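Local coordinates for protein lectin (PDB 6T0Q) that binds calcium and sugars of the galactose type, probably through a calcium-dependent carbohydrate-binding site in its carbohydrate-binding modules, at residues 55-61 with 108-114; 237-242 with 254-258; 308-314 with 327-333. All blocks are in the same frame, centred on the assembly; numbering follows the deposited sequence.

How the contacts relate
The three contacts show how one antiparallel beta framework serves different chemistry. Contact 1 belongs to the N-terminal half, whereas contacts 2 and 3 reach the seven-stranded sheet of the C-terminal half; their centres lie about 20 Å apart, against about 39 and 43 Å from contact 1. Contact 1 is the most regular and most buried, parts of two long strands paired throughout, with a mainly apolar face turned to the facing sheet and a glycan on the other. Contacts 2 and 3 are more exposed: at contact 2 the pairing shrinks to one bridge, with carboxylates, calcium and a tyrosine ring, while contact 3 combines a short pairing with a tryptophan–isoleucine overlap and a loop reaching the second subunit.

Contact 1: 55-61 with 108-114; sequences FRKNITA and TWNLFAI. With NAG (2-acetamido-2-deoxy-beta-D-glucopyranose), chain E.
This contact is a regular antiparallel strand pair within a five-stranded sheet of the N-terminal beta-sandwich, with an N-glycosylated asparagine on one face. Extended strands 55-60 and 109-114 run at 159°, their axes 4.6 Å apart. F55–I114 and I59–N110 (N to O 2.8 Å) and K57–F112 (N to O 2.9 Å) are hydrogen-bonded pairs, each with two N–H···O bonds; R56–A113, N58–L111 and T60–W109 are the non-hydrogen-bonded pairs between. A61 N to T108 O (2.6 Å) extends the register. F55, I59, F112 and I114, all with m chi1, share one face, where I59 CD1 meets F112 CD1 at 3.8 Å and F55, F112 and I114 pack on strand 126-135 of the facing sheet. On the other face, R56 lies over L111, NH1 to CD2 3.6 Å, and forms a salt bridge with D167. N58, I59 and T60 form the sequon: N58 ND2 is bonded to NAG C1 at 1.5 Å. W109, chi1 p, lies flat beneath the sugar, its CE3 3.5 Å from NAG N2.

Contact 2: 237-242 with 254-258; sequences AADDRY and GSSYT. With CA (calcium ion), chain G.
A237 lies near the end of strand 229-239, just before the calcium-binding turn at D239-D240 that carries the chain from one sheet of the C-terminal beta-sandwich to the other; segment 254-258 lies alongside. The backbone is extended from A237 to D239, and A237 CB approaches S256 O at 3.8 Å. A238 O lies 3.6 Å from Y257 CB, and a water 2.9 Å from A238 O bridges it to S256 N by a weak bond (3.1 Å). D239, chi1 t, sends OD1 to the calcium at 2.6 Å, while its OD2 sits over the ring of Y257 (chi1 p) and is hydrogen-bonded to W344 NE1. A cis peptide joins D239 to D240, consistent with turning both carboxylates to one ion: D240 OD2 also lies 2.6 Å from calcium and accepts a hydrogen bond from G282 N, while N281, G283 and P285 complete the site. G283 also binds N-acetyl-D-galactosamine in this protein, so the site probably serves carbohydrate recognition. D240 O receives a CA–H···O contact from S255 CA at 3.4 Å. D240 and R241 both face T280 in a classic beta bulge. R241, chi1 p, lays its guanidinium over S255, NH1 to CB 3.8 Å, and borders a glycan; a water links R241 NH1 (2.9 Å) to G254 O (3.1 Å). Pairing between the segments is confined to Y242 and G254, antiparallel: Y242 N to G254 O is 3.1 Å and G254 N to Y242 O 3.2 Å. The Y242 ring, chi1 p, lies across G254, where a CB would stand just 2.6 Å from Y242 CE2.

Contact 3: 308-314 with 327-333; sequences ASWKAIQ and EFGWESA
W330 lays its indole against I313, whose CG2 stands 3.6 Å from the centroid of the W330 six-membered ring and 5° off its normal, a CH-pi contact over the face. Here W330 has chi1 m, I313 chi1 t. The overlap sits beside a short antiparallel pairing of strands 311-313 and 331-338 in the seven-stranded sheet of the C-terminal beta-sandwich, with strand 214-222 beyond 311-313. A312 and E331 form the hydrogen-bonded pair, A312 N to E331 O 2.7 Å and E331 N to A312 O 2.8 Å; K311 and S332 form the non-hydrogen-bonded pair, and A333 N to W310 O (2.8 Å) continues the register. A333 CB packs on W310 CB at 4.0 Å and on A312 CB at 4.2 Å. Segment 327-333 begins with a type II turn, E327 to W330, closed by W330 N to E327 O (3.1 Å), which leads into its strand; G329 holds phi 84°, where a CB would jam against the preceding carbonyl. F328 packs on K17 of the second subunit. At the other end a water bonds A308 O and S332 OG, each at 2.9 Å. E327 OE2 forms a salt bridge with R219 and E331 OE1 a hydrogen bond with S204, so backbone bonds and apolar overlap chiefly join the segments, while the carboxylates tie them to their neighbours.

Contact 1: 55-61 with 108-114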
loop_
_atom_site.group_PDB
_atom_site.type_symbol
_atom_site.label_atom_id
_atom_site.label_comp_id
_atom_site.label_asym_id
_atom_site.label_seq_id
_atom_site.Cartn_x
_atom_site.Cartn_y
_atom_site.Cartn_z
ATOM N N PHE A 55 10.485 14.015 -34.562
ATOM C CA PHE A 55 10.779 15.288 -33.910
ATOM C C PHE A 55 11.214 15.004 -32.480
ATOM O O PHE A 55 10.567 14.216 -31.785
ATOM C CB PHE A 55 9.553 16.219 -33.942
ATOM C CG PHE A 55 9.062 16.484 -35.338
ATOM C CD1 PHE A 55 9.610 17.517 -36.093
ATOM C CD2 PHE A 55 8.116 15.658 -35.921
ATOM C CE1 PHE A 55 9.199 17.740 -37.405
ATOM C CE2 PHE A 55 7.680 15.877 -37.230
ATOM C CZ PHE A 55 8.233 16.915 -37.979
ATOM N N ARG A 56 12.307 15.639 -32.051
ATOM C CA ARG A 56 12.938 15.358 -30.765
ATOM C C ARG A 56 13.414 16.648 -30.127
ATOM O O ARG A 56 13.914 17.543 -30.813
ATOM C CB ARG A 56 14.181 14.465 -30.894
ATOM C CG ARG A 56 13.956 12.994 -30.939
ATOM C CD ARG A 56 15.296 12.303 -31.206
ATOM N NE ARG A 56 16.336 12.656 -30.233
ATOM C CZ ARG A 56 16.902 11.784 -29.398
ATOM N NH1 ARG A 56 16.518 10.515 -29.410
ATOM N NH2 ARG A 56 17.855 12.176 -28.552
ATOM N N LYS A 57 13.339 16.696 -28.799
ATOM C CA LYS A 57 13.922 17.808 -28.056
ATOM C C LYS A 57 14.283 17.331 -26.655
ATOM O O LYS A 57 13.422 16.808 -25.942
ATOM C CB LYS A 57 12.944 18.967 -28.017
ATOM C CG LYS A 57 13.262 20.039 -27.027
ATOM C CD LYS A 57 14.194 21.075 -27.575
ATOM C CE LYS A 57 14.102 22.315 -26.700
ATOM N NZ LYS A 57 15.139 23.306 -27.023
ATOM N N ASN A 58 15.557 17.469 -26.287
ATOM C CA ASN A 58 16.032 17.252 -24.920
ATOM C C ASN A 58 15.844 18.558 -24.160
ATOM O O ASN A 58 16.482 19.565 -24.478
ATOM C CB ASN A 58 17.502 16.827 -24.916
ATOM C CG ASN A 58 18.039 16.535 -23.502
ATOM O OD1 ASN A 58 17.272 16.498 -22.539
ATOM N ND2 ASN A 58 19.366 16.325 -23.385
ATOM N N ILE A 59 14.967 18.554 -23.165
ATOM C CA ILE A 59 14.662 19.752 -22.392
ATOM C C ILE A 59 15.272 19.590 -21.007
ATOM O O ILE A 59 14.940 18.644 -20.284
ATOM C CB ILE A 59 13.148 19.998 -22.313
ATOM C CG1 ILE A 59 12.611 20.317 -23.705
ATOM C CG2 ILE A 59 12.847 21.141 -21.368
ATOM C CD1 ILE A 59 11.124 20.603 -23.746
ATOM N N THR A 60 16.168 20.501 -20.643
ATOM C CA THR A 60 16.840 20.443 -19.351
ATOM C C THR A 60 16.081 21.261 -18.308
ATOM O O THR A 60 15.397 22.235 -18.631
ATOM C CB THR A 60 18.276 20.944 -19.485
ATOM O OG1 THR A 60 18.273 22.222 -20.140
ATOM C CG2 THR A 60 19.079 19.975 -20.331
ATOM N N ALA A 61 16.176 20.823 -17.036
ATOM C CA ALA A 61 15.550 21.582 -15.961
ATOM C C ALA A 61 16.391 22.813 -15.638
ATOM O O ALA A 61 17.623 22.742 -15.665
ATOM C CB ALA A 61 15.396 20.733 -14.701
ATOM N N THR A 108 16.170 16.218 -13.921
ATOM C CA THR A 108 17.046 17.254 -14.469
ATOM C C THR A 108 16.980 17.439 -15.985
ATOM O O THR A 108 17.310 18.531 -16.473
ATOM C CB THR A 108 18.510 16.988 -14.072
ATOM O OG1 THR A 108 18.951 15.759 -14.658
ATOM C CG2 THR A 108 18.637 16.897 -12.557
ATOM N N TRP A 109 16.612 16.413 -16.745
ATOM C CA TRP A 109 16.438 16.560 -18.185
ATOM C C TRP A 109 15.392 15.558 -18.643
ATOM O O TRP A 109 15.211 14.509 -18.017
ATOM C CB TRP A 109 17.750 16.354 -18.969
ATOM C CG TRP A 109 18.368 14.972 -18.822
ATOM C CD1 TRP A 109 19.366 14.612 -17.957
ATOM C CD2 TRP A 109 18.049 13.787 -19.574
ATOM N NE1 TRP A 109 19.670 13.281 -18.111
ATOM C CE2 TRP A 109 18.881 12.751 -19.096
ATOM C CE3 TRP A 109 17.132 13.500 -20.595
ATOM C CZ2 TRP A 109 18.826 11.446 -19.601
ATOM C CZ3 TRP A 109 17.074 12.197 -21.096
ATOM C CH2 TRP A 109 17.922 11.188 -20.599
ATOM N N ASN A 110 14.701 15.886 -19.737
ATOM C CA ASN A 110 13.668 15.004 -20.267
ATOM C C ASN A 110 13.670 15.049 -21.788
ATOM O O ASN A 110 13.706 16.132 -22.384
ATOM C CB ASN A 110 12.288 15.382 -19.715
ATOM C CG ASN A 110 12.173 15.101 -18.231
ATOM O OD1 ASN A 110 11.947 13.963 -17.829
ATOM N ND2 ASN A 110 12.357 16.131 -17.408
ATOM N N LEU A 111 13.626 13.870 -22.407
ATOM C CA LEU A 111 13.618 13.749 -23.861
ATOM C C LEU A 111 12.178 13.601 -24.338
ATOM O O LEU A 111 11.523 12.590 -24.058
ATOM C CB LEU A 111 14.457 12.559 -24.318
ATOM C CG LEU A 111 14.410 12.377 -25.836
ATOM C CD1 LEU A 111 15.158 13.522 -26.544
ATOM C CD2 LEU A 111 14.985 11.027 -26.215
ATOM N N PHE A 112 11.689 14.601 -25.071
ATOM C CA PHE A 112 10.371 14.535 -25.686
ATOM C C PHE A 112 10.538 14.173 -27.156
ATOM O O PHE A 112 11.404 14.726 -27.841
ATOM C CB PHE A 112 9.631 15.862 -25.513
ATOM C CG PHE A 112 9.421 16.232 -24.070
ATOM C CD1 PHE A 112 10.399 16.927 -23.364
ATOM C CD2 PHE A 112 8.273 15.832 -23.402
ATOM C CE1 PHE A 112 10.226 17.239 -22.025
ATOM C CE2 PHE A 112 8.093 16.144 -22.057
ATOM C CZ PHE A 112 9.068 16.847 -21.372
ATOM N N ALA A 113 9.739 13.220 -27.626
ATOM C CA ALA A 113 9.843 12.781 -29.010
ATOM C C ALA A 113 8.446 12.595 -29.571
ATOM O O ALA A 113 7.556 12.086 -28.885
ATOM C CB ALA A 113 10.646 11.481 -29.145
ATOM N N ILE A 114 8.256 13.025 -30.815
ATOM C CA ILE A 114 6.959 12.939 -31.478
ATOM C C ILE A 114 7.184 12.400 -32.879
ATOM O O ILE A 114 8.037 12.909 -33.611
ATOM C CB ILE A 114 6.245 14.302 -31.552
ATOM C CG1 ILE A 114 6.150 14.960 -30.174
ATOM C CG2 ILE A 114 4.833 14.130 -32.160
ATOM C CD1 ILE A 114 5.588 16.378 -30.223
HETATM C C1 NAG E . 20.077 16.000 -22.147
HETATM C C2 NAG E . 20.835 14.688 -22.356
HETATM C C3 NAG E . 21.583 14.286 -21.081
HETATM C C4 NAG E . 22.476 15.417 -20.581
HETATM C C5 NAG E . 21.644 16.695 -20.446
HETATM C C6 NAG E . 22.462 17.905 -20.062
HETATM C C7 NAG E . 19.846 13.209 -24.041
HETATM C C8 NAG E . 18.852 12.115 -24.308
HETATM N N2 NAG E . 19.930 13.630 -22.776
HETATM O O3 NAG E . 22.357 13.127 -21.368
HETATM O O5 NAG E . 20.988 17.014 -21.689
HETATM O O6 NAG E . 23.161 18.424 -21.185
HETATM O O7 NAG E . 20.532 13.697 -24.931
HETATM O O HOH W 1 13.141 18.749 -18.133
#

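Contact 2: 237-242 with 254-258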
loop_
_atom_site.group_PDB
_atom_site.type_symbol
_atom_site.label_atom_id
_atom_site.label_comp_id
_atom_site.label_asym_id
_atom_site.label_seq_id
_atom_site.Cartn_x
_atom_site.Cartn_y
_atom_site.Cartn_z
ATOM N N ALA A 237 -17.071 17.742 -9.343
ATOM C CA ALA A 237 -18.228 18.609 -9.150
ATOM C C ALA A 237 -19.235 17.875 -8.277
ATOM O O ALA A 237 -19.225 16.644 -8.199
ATOM C CB ALA A 237 -18.871 19.015 -10.487
ATOM N N ALA A 238 -20.114 18.638 -7.621
ATOM C CA ALA A 238 -21.112 18.037 -6.745
ATOM C C ALA A 238 -22.367 18.895 -6.690
ATOM O O ALA A 238 -22.310 20.122 -6.814
ATOM C CB ALA A 238 -20.585 17.835 -5.315
ATOM N N ASP A 239 -23.497 18.221 -6.497
ATOM C CA ASP A 239 -24.777 18.835 -6.157
ATOM C C ASP A 239 -25.078 18.413 -4.721
ATOM O O ASP A 239 -25.436 17.253 -4.488
ATOM C CB ASP A 239 -25.863 18.348 -7.123
ATOM C CG ASP A 239 -27.209 19.043 -6.921
ATOM O OD1 ASP A 239 -27.394 19.753 -5.912
ATOM O OD2 ASP A 239 -28.086 18.884 -7.797
ATOM N N ASP A 240 -24.947 19.326 -3.752
ATOM C CA ASP A 240 -24.769 20.776 -3.902
ATOM C C ASP A 240 -23.339 21.301 -3.792
ATOM O O ASP A 240 -23.026 22.353 -4.345
ATOM C CB ASP A 240 -25.596 21.497 -2.826
ATOM C CG ASP A 240 -27.031 21.699 -3.237
ATOM O OD1 ASP A 240 -27.281 22.610 -4.053
ATOM O OD2 ASP A 240 -27.899 20.937 -2.764
ATOM N N ARG A 241 -22.493 20.613 -3.027
ATOM C CA ARG A 241 -21.158 21.122 -2.727
ATOM C C ARG A 241 -20.301 19.964 -2.232
ATOM O O ARG A 241 -20.812 18.895 -1.895
ATOM C CB ARG A 241 -21.211 22.241 -1.675
ATOM C CG ARG A 241 -21.792 21.781 -0.331
ATOM C CD ARG A 241 -21.702 22.864 0.748
ATOM N NE ARG A 241 -22.389 24.092 0.351
ATOM C CZ ARG A 241 -21.777 25.234 0.041
ATOM N NH1 ARG A 241 -20.452 25.320 0.090
ATOM N NH2 ARG A 241 -22.492 26.295 -0.319
ATOM N N TYR A 242 -18.990 20.199 -2.164
ATOM C CA TYR A 242 -18.052 19.164 -1.738
ATOM C C TYR A 242 -16.843 19.824 -1.098
ATOM O O TYR A 242 -16.529 20.986 -1.364
ATOM C CB TYR A 242 -17.569 18.292 -2.913
ATOM C CG TYR A 242 -16.633 19.076 -3.804
ATOM C CD1 TYR A 242 -15.266 19.108 -3.560
ATOM C CD2 TYR A 242 -17.130 19.843 -4.851
ATOM C CE1 TYR A 242 -14.413 19.873 -4.344
ATOM C CE2 TYR A 242 -16.285 20.601 -5.653
ATOM C CZ TYR A 242 -14.930 20.612 -5.390
ATOM O OH TYR A 242 -14.086 21.372 -6.166
ATOM N N GLY A 254 -15.881 23.219 -3.526
ATOM C CA GLY A 254 -16.673 23.844 -4.566
ATOM C C GLY A 254 -18.137 23.745 -4.200
ATOM O O GLY A 254 -18.519 23.017 -3.284
ATOM N N SER A 255 -18.965 24.499 -4.932
ATOM C CA SER A 255 -20.401 24.507 -4.662
ATOM C C SER A 255 -21.209 24.673 -5.939
ATOM O O SER A 255 -22.275 25.297 -5.922
ATOM C CB SER A 255 -20.771 25.615 -3.659
ATOM O OG SER A 255 -20.283 26.876 -4.086
ATOM N N SER A 256 -20.735 24.114 -7.045
ATOM C CA SER A 256 -21.423 24.231 -8.320
ATOM C C SER A 256 -21.531 22.863 -8.967
ATOM O O SER A 256 -20.551 22.111 -9.003
ATOM C CB SER A 256 -20.693 25.199 -9.261
ATOM O OG SER A 256 -21.351 25.224 -10.514
ATOM N N TYR A 257 -22.717 22.538 -9.480
ATOM C CA TYR A 257 -22.883 21.348 -10.295
ATOM C C TYR A 257 -22.948 21.681 -11.778
ATOM O O TYR A 257 -23.235 20.801 -12.594
ATOM C CB TYR A 257 -24.120 20.552 -9.854
ATOM C CG TYR A 257 -25.409 21.353 -9.694
ATOM C CD1 TYR A 257 -26.287 21.512 -10.753
ATOM C CD2 TYR A 257 -25.750 21.918 -8.465
ATOM C CE1 TYR A 257 -27.480 22.233 -10.606
ATOM C CE2 TYR A 257 -26.927 22.645 -8.310
ATOM C CZ TYR A 257 -27.788 22.793 -9.382
ATOM O OH TYR A 257 -28.956 23.514 -9.224
ATOM N N THR A 258 -22.668 22.930 -12.151
ATOM C CA THR A 258 -22.560 23.294 -13.558
ATOM C C THR A 258 -21.159 23.727 -13.967
ATOM O O THR A 258 -20.868 23.776 -15.167
ATOM C CB THR A 258 -23.541 24.426 -13.898
ATOM O OG1 THR A 258 -23.283 25.545 -13.043
ATOM C CG2 THR A 258 -24.988 23.960 -13.702
HETATM CA CA CA G . -29.265 19.254 -4.226
HETATM O O HOH W 2 -19.735 21.301 -6.065
HETATM O O HOH W 3 -18.205 23.467 -0.250
#

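Contact 3: 308-314 with 327-333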
loop_
_atom_site.group_PDB
_atom_site.type_symbol
_atom_site.label_atom_id
_atom_site.label_comp_id
_atom_site.label_asym_id
_atom_site.label_seq_id
_atom_site.Cartn_x
_atom_site.Cartn_y
_atom_site.Cartn_z
ATOM N N ALA A 308 -19.041 2.513 -8.145
ATOM C CA ALA A 308 -19.411 1.730 -6.964
ATOM C C ALA A 308 -18.215 1.156 -6.217
ATOM O O ALA A 308 -18.406 0.557 -5.149
ATOM C CB ALA A 308 -20.370 0.600 -7.358
ATOM N N SER A 309 -16.987 1.326 -6.721
ATOM C CA SER A 309 -15.820 0.886 -5.967
ATOM C C SER A 309 -15.429 1.873 -4.879
ATOM O O SER A 309 -14.592 1.543 -4.040
ATOM C CB SER A 309 -14.624 0.646 -6.896
ATOM O OG SER A 309 -13.988 1.866 -7.262
ATOM N N TRP A 310 -16.014 3.066 -4.870
ATOM C CA TRP A 310 -15.802 3.998 -3.773
ATOM C C TRP A 310 -16.592 3.543 -2.549
ATOM O O TRP A 310 -17.671 2.969 -2.673
ATOM C CB TRP A 310 -16.236 5.409 -4.184
ATOM C CG TRP A 310 -15.299 6.068 -5.180
ATOM C CD1 TRP A 310 -14.943 5.603 -6.414
ATOM C CD2 TRP A 310 -14.605 7.307 -5.003
ATOM N NE1 TRP A 310 -14.063 6.487 -7.024
ATOM C CE2 TRP A 310 -13.848 7.541 -6.175
ATOM C CE3 TRP A 310 -14.541 8.244 -3.959
ATOM C CZ2 TRP A 310 -13.045 8.675 -6.332
ATOM C CZ3 TRP A 310 -13.744 9.368 -4.119
ATOM C CH2 TRP A 310 -13.010 9.574 -5.295
ATOM N N LYS A 311 -16.040 3.792 -1.366
ATOM C CA LYS A 311 -16.781 3.570 -0.129
ATOM C C LYS A 311 -17.503 4.852 0.272
ATOM O O LYS A 311 -17.047 5.957 -0.024
ATOM C CB LYS A 311 -15.851 3.121 1.003
ATOM C CG LYS A 311 -15.092 1.832 0.709
ATOM C CD LYS A 311 -16.021 0.780 0.139
ATOM C CE LYS A 311 -16.124 -0.440 1.030
ATOM N NZ LYS A 311 -17.115 -1.397 0.463
ATOM N N ALA A 312 -18.633 4.693 0.958
ATOM C CA ALA A 312 -19.508 5.807 1.294
ATOM C C ALA A 312 -20.135 5.565 2.663
ATOM O O ALA A 312 -20.295 4.419 3.083
ATOM C CB ALA A 312 -20.609 5.982 0.235
ATOM N N ILE A 313 -20.503 6.645 3.351
ATOM C CA ILE A 313 -21.143 6.522 4.661
ATOM C C ILE A 313 -22.065 7.717 4.871
ATOM O O ILE A 313 -21.768 8.829 4.429
ATOM C CB ILE A 313 -20.090 6.389 5.789
ATOM C CG1 ILE A 313 -20.716 5.753 7.035
ATOM C CG2 ILE A 313 -19.458 7.737 6.122
ATOM C CD1 ILE A 313 -19.701 5.390 8.108
ATOM N N GLN A 314 -23.193 7.489 5.556
ATOM C CA GLN A 314 -24.210 8.532 5.676
ATOM C C GLN A 314 -23.998 9.442 6.879
ATOM O O GLN A 314 -24.294 10.639 6.803
ATOM C CB GLN A 314 -25.611 7.907 5.737
ATOM C CG GLN A 314 -25.965 7.162 4.460
ATOM C CD GLN A 314 -27.334 6.518 4.497
ATOM O OE1 GLN A 314 -28.242 6.999 5.181
ATOM N NE2 GLN A 314 -27.490 5.422 3.758
ATOM N N GLU A 327 -12.524 1.115 7.706
ATOM C CA GLU A 327 -13.669 1.361 6.847
ATOM C C GLU A 327 -14.826 0.413 7.132
ATOM O O GLU A 327 -15.749 0.309 6.316
ATOM C CB GLU A 327 -13.244 1.291 5.379
ATOM C CG GLU A 327 -12.388 2.487 4.986
ATOM C CD GLU A 327 -11.782 2.377 3.602
ATOM O OE1 GLU A 327 -11.807 1.273 3.015
ATOM O OE2 GLU A 327 -11.277 3.408 3.109
ATOM N N PHE A 328 -14.814 -0.255 8.282
ATOM C CA PHE A 328 -15.966 -1.056 8.672
ATOM C C PHE A 328 -17.204 -0.169 8.760
ATOM O O PHE A 328 -17.154 0.951 9.277
ATOM C CB PHE A 328 -15.713 -1.750 10.015
ATOM C CG PHE A 328 -16.822 -2.681 10.432
ATOM C CD1 PHE A 328 -17.919 -2.207 11.139
ATOM C CD2 PHE A 328 -16.774 -4.028 10.101
ATOM C CE1 PHE A 328 -18.946 -3.063 11.517
ATOM C CE2 PHE A 328 -17.798 -4.890 10.472
ATOM C CZ PHE A 328 -18.883 -4.406 11.182
ATOM N N GLY A 329 -18.325 -0.675 8.251
ATOM C CA GLY A 329 -19.554 0.087 8.258
ATOM C C GLY A 329 -19.726 1.060 7.108
ATOM O O GLY A 329 -20.814 1.631 6.965
ATOM N N TRP A 330 -18.696 1.289 6.296
ATOM C CA TRP A 330 -18.869 2.043 5.061
ATOM C C TRP A 330 -19.448 1.132 3.983
ATOM O O TRP A 330 -19.064 -0.033 3.868
ATOM C CB TRP A 330 -17.533 2.628 4.585
ATOM C CG TRP A 330 -16.942 3.704 5.471
ATOM C CD1 TRP A 330 -16.554 3.576 6.785
ATOM C CD2 TRP A 330 -16.635 5.057 5.095
ATOM N NE1 TRP A 330 -16.047 4.772 7.246
ATOM C CE2 TRP A 330 -16.080 5.694 6.228
ATOM C CE3 TRP A 330 -16.783 5.793 3.909
ATOM C CZ2 TRP A 330 -15.676 7.028 6.214
ATOM C CZ3 TRP A 330 -16.384 7.122 3.897
ATOM C CH2 TRP A 330 -15.835 7.725 5.045
ATOM N N GLU A 331 -20.368 1.665 3.188
ATOM C CA GLU A 331 -21.001 0.908 2.118
ATOM C C GLU A 331 -20.355 1.227 0.773
ATOM O O GLU A 331 -19.660 2.232 0.611
ATOM C CB GLU A 331 -22.505 1.216 2.054
ATOM C CG GLU A 331 -22.810 2.700 1.769
ATOM C CD GLU A 331 -24.297 3.012 1.623
ATOM O OE1 GLU A 331 -25.086 2.087 1.332
ATOM O OE2 GLU A 331 -24.679 4.191 1.795
ATOM N N SER A 332 -20.596 0.352 -0.199
ATOM C CA SER A 332 -20.313 0.686 -1.587
ATOM C C SER A 332 -21.133 1.901 -2.002
ATOM O O SER A 332 -22.338 1.960 -1.746
ATOM C CB SER A 332 -20.646 -0.498 -2.494
ATOM O OG SER A 332 -19.739 -1.555 -2.283
ATOM N N ALA A 333 -20.481 2.874 -2.635
ATOM C CA ALA A 333 -21.214 4.021 -3.160
ATOM C C ALA A 333 -22.239 3.563 -4.191
ATOM O O ALA A 333 -22.029 2.587 -4.917
ATOM C CB ALA A 333 -20.249 5.034 -3.795
HETATM O O HOH W 4 -17.115 -0.471 -2.768
#